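Local coordinates for anti-restriction endonuclease (Enterobacteria phage T4, PDB 3WX4), which mimics DNA to inhibit DNA binding by the bacterial histone-like protein H-NS and also strongly inhibits the host McrA restriction endonuclease, at residues L18-Y22 / L55-F61. Residues are numbered along the deposited sequence.
Sequences LEKLY and LSKAGYF
A glycine lets a helix and a turn pack backbone to backbone, as is well illustrated here. Residues 18-22 form one helical turn, with a backbone hydrogen bond from Y22 N to L18 O (2.9 Å). Opposite, a 3-10 segment at 55-56, with A58 N hydrogen-bonded to L55 O (2.9 Å), leads into a type II turn from K57 to Y60, closed by the hydrogen bond Y60 N to K57 O (2.9 Å). G59, at phi/psi 84/-10, sets its CA 3.8 Å from E19 CA and 3.7 Å from E19 N; a CB there would clash with the helix, and this left-handed conformation itself calls for glycine. The CA-to-CB bonds of L18, Y22 and A58 point toward the other segment, that of Y60 away. Y22 (chi1 t, chi2 81°) lays a ring face over A58 CB, a CH-pi contact 3.5 Å from the centroid, 15° off the normal; its OH is 3.6 Å from L55 CB. L18 (m, t) sends CD1 to 3.8 Å from F61 CE2 (F61 chi1 m, chi2 -94°). E19 (t, t, chi3 48°) brings OE2 into van der Waals contact with Y60 CE1 (3.7 Å; Y60 chi1 m, chi2 -2°). G59 N hydrogen-bonds to the Y29 hydroxyl, and the Y29 and Y22 rings meet edge-to-face. This is a type II turn with glycine at its third position, packed against helix 16-24 and leading into 60-65, the central strand of Arn's three-stranded antiparallel sheet.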
loop_
_atom_site.group_PDB
_atom_site.type_symbol
_atom_site.label_atom_id
_atom_site.label_comp_id
_atom_site.label_asym_id
_atom_site.label_seq_id
_atom_site.Cartn_x
_atom_site.Cartn_y
_atom_site.Cartn_z
ATOM N N LEU A 18 -5.581 20.429 7.441
ATOM C CA LEU A 18 -5.213 19.521 8.567
ATOM C C LEU A 18 -4.037 20.100 9.296
ATOM O O LEU A 18 -3.961 19.986 10.539
ATOM C CB LEU A 18 -4.859 18.098 8.097
ATOM C CG LEU A 18 -6.123 17.247 7.845
ATOM C CD1 LEU A 18 -5.693 15.944 7.099
ATOM C CD2 LEU A 18 -6.887 16.934 9.183
ATOM N N GLU A 19 -3.095 20.700 8.542
ATOM C CA GLU A 19 -1.958 21.334 9.208
ATOM C C GLU A 19 -2.493 22.453 10.124
ATOM O O GLU A 19 -2.035 22.609 11.262
ATOM C CB GLU A 19 -0.988 21.960 8.206
ATOM C CG GLU A 19 0.119 22.770 8.872
ATOM C CD GLU A 19 1.090 23.372 7.868
ATOM O OE1 GLU A 19 0.566 23.984 6.885
ATOM O OE2 GLU A 19 2.321 23.231 8.066
ATOM N N LYS A 20 -3.457 23.236 9.651
ATOM C CA LYS A 20 -4.005 24.279 10.487
ATOM C C LYS A 20 -4.761 23.719 11.702
ATOM O O LYS A 20 -4.758 24.350 12.767
ATOM C CB LYS A 20 -4.952 25.179 9.701
ATOM C CG LYS A 20 -4.232 26.252 8.958
ATOM C CD LYS A 20 -5.155 26.892 7.927
ATOM C CE LYS A 20 -4.673 28.310 7.603
ATOM N NZ LYS A 20 -4.799 29.245 8.817
ATOM N N LEU A 21 -5.477 22.603 11.522
ATOM C CA LEU A 21 -6.191 22.011 12.657
ATOM C C LEU A 21 -5.176 21.575 13.730
ATOM O O LEU A 21 -5.405 21.758 14.956
ATOM C CB LEU A 21 -7.000 20.788 12.203
ATOM C CG LEU A 21 -7.805 20.148 13.357
ATOM C CD1 LEU A 21 -8.887 21.092 13.776
ATOM C CD2 LEU A 21 -8.388 18.814 12.917
ATOM N N TYR A 22 -4.069 20.992 13.294
ATOM C CA TYR A 22 -3.045 20.565 14.229
ATOM C C TYR A 22 -2.555 21.728 15.090
ATOM O O TYR A 22 -2.235 21.568 16.293
ATOM C CB TYR A 22 -1.842 19.967 13.492
ATOM C CG TYR A 22 -0.608 19.837 14.366
ATOM C CD1 TYR A 22 -0.449 18.752 15.274
ATOM C CD2 TYR A 22 0.384 20.787 14.329
ATOM C CE1 TYR A 22 0.685 18.672 16.109
ATOM C CE2 TYR A 22 1.527 20.709 15.151
ATOM C CZ TYR A 22 1.671 19.650 16.048
ATOM O OH TYR A 22 2.792 19.587 16.891
ATOM N N LEU A 55 6.841 16.432 13.978
ATOM C CA LEU A 55 5.645 17.219 14.203
ATOM C C LEU A 55 5.751 18.462 13.315
ATOM O O LEU A 55 4.753 19.068 12.998
ATOM C CB LEU A 55 5.560 17.660 15.670
ATOM C CG LEU A 55 5.189 16.490 16.601
ATOM C CD1 LEU A 55 5.192 16.978 18.059
ATOM C CD2 LEU A 55 3.830 15.991 16.242
ATOM N N SER A 56 6.945 18.856 12.913
ATOM C CA SER A 56 6.998 20.079 12.054
ATOM C C SER A 56 6.277 19.772 10.678
ATOM O O SER A 56 5.937 20.692 9.910
ATOM C CB SER A 56 8.462 20.465 11.771
ATOM O OG SER A 56 9.216 19.349 11.294
ATOM N N LYS A 57 6.061 18.479 10.432
ATOM C CA LYS A 57 5.392 18.032 9.220
ATOM C C LYS A 57 3.974 17.600 9.484
ATOM O O LYS A 57 3.375 16.893 8.632
ATOM C CB LYS A 57 6.146 16.882 8.610
ATOM C CG LYS A 57 7.522 17.282 8.080
ATOM C CD LYS A 57 8.212 16.001 7.539
ATOM C CE LYS A 57 9.614 16.294 6.945
ATOM N NZ LYS A 57 10.440 17.218 7.807
ATOM N N ALA A 58 3.418 17.997 10.641
ATOM C CA ALA A 58 2.030 17.620 10.915
ATOM C C ALA A 58 1.191 18.166 9.749
ATOM O O ALA A 58 1.476 19.267 9.238
ATOM C CB ALA A 58 1.556 18.231 12.249
ATOM N N GLY A 59 0.132 17.452 9.360
ATOM C CA GLY A 59 -0.632 17.905 8.207
ATOM C C GLY A 59 -0.053 17.461 6.852
ATOM O O GLY A 59 -0.706 17.671 5.800
ATOM N N TYR A 60 1.160 16.900 6.834
ATOM C CA TYR A 60 1.756 16.398 5.592
ATOM C C TYR A 60 1.659 14.881 5.643
ATOM O O TYR A 60 1.794 14.297 6.714
ATOM C CB TYR A 60 3.248 16.652 5.463
ATOM C CG TYR A 60 3.774 18.057 5.600
ATOM C CD1 TYR A 60 2.936 19.158 5.811
ATOM C CD2 TYR A 60 5.140 18.277 5.506
ATOM C CE1 TYR A 60 3.475 20.455 5.920
ATOM C CE2 TYR A 60 5.664 19.534 5.610
ATOM C CZ TYR A 60 4.826 20.609 5.815
ATOM O OH TYR A 60 5.420 21.841 5.871
ATOM N N PHE A 61 1.498 14.243 4.484
ATOM C CA PHE A 61 1.378 12.768 4.395
ATOM C C PHE A 61 2.311 12.227 3.348
ATOM O O PHE A 61 2.535 12.919 2.347
ATOM C CB PHE A 61 -0.049 12.403 4.011
ATOM C CG PHE A 61 -1.025 12.776 5.051
ATOM C CD1 PHE A 61 -1.413 11.843 6.002
ATOM C CD2 PHE A 61 -1.452 14.107 5.175
ATOM C CE1 PHE A 61 -2.211 12.225 7.080
ATOM C CE2 PHE A 61 -2.248 14.520 6.249
ATOM C CZ PHE A 61 -2.629 13.564 7.220
#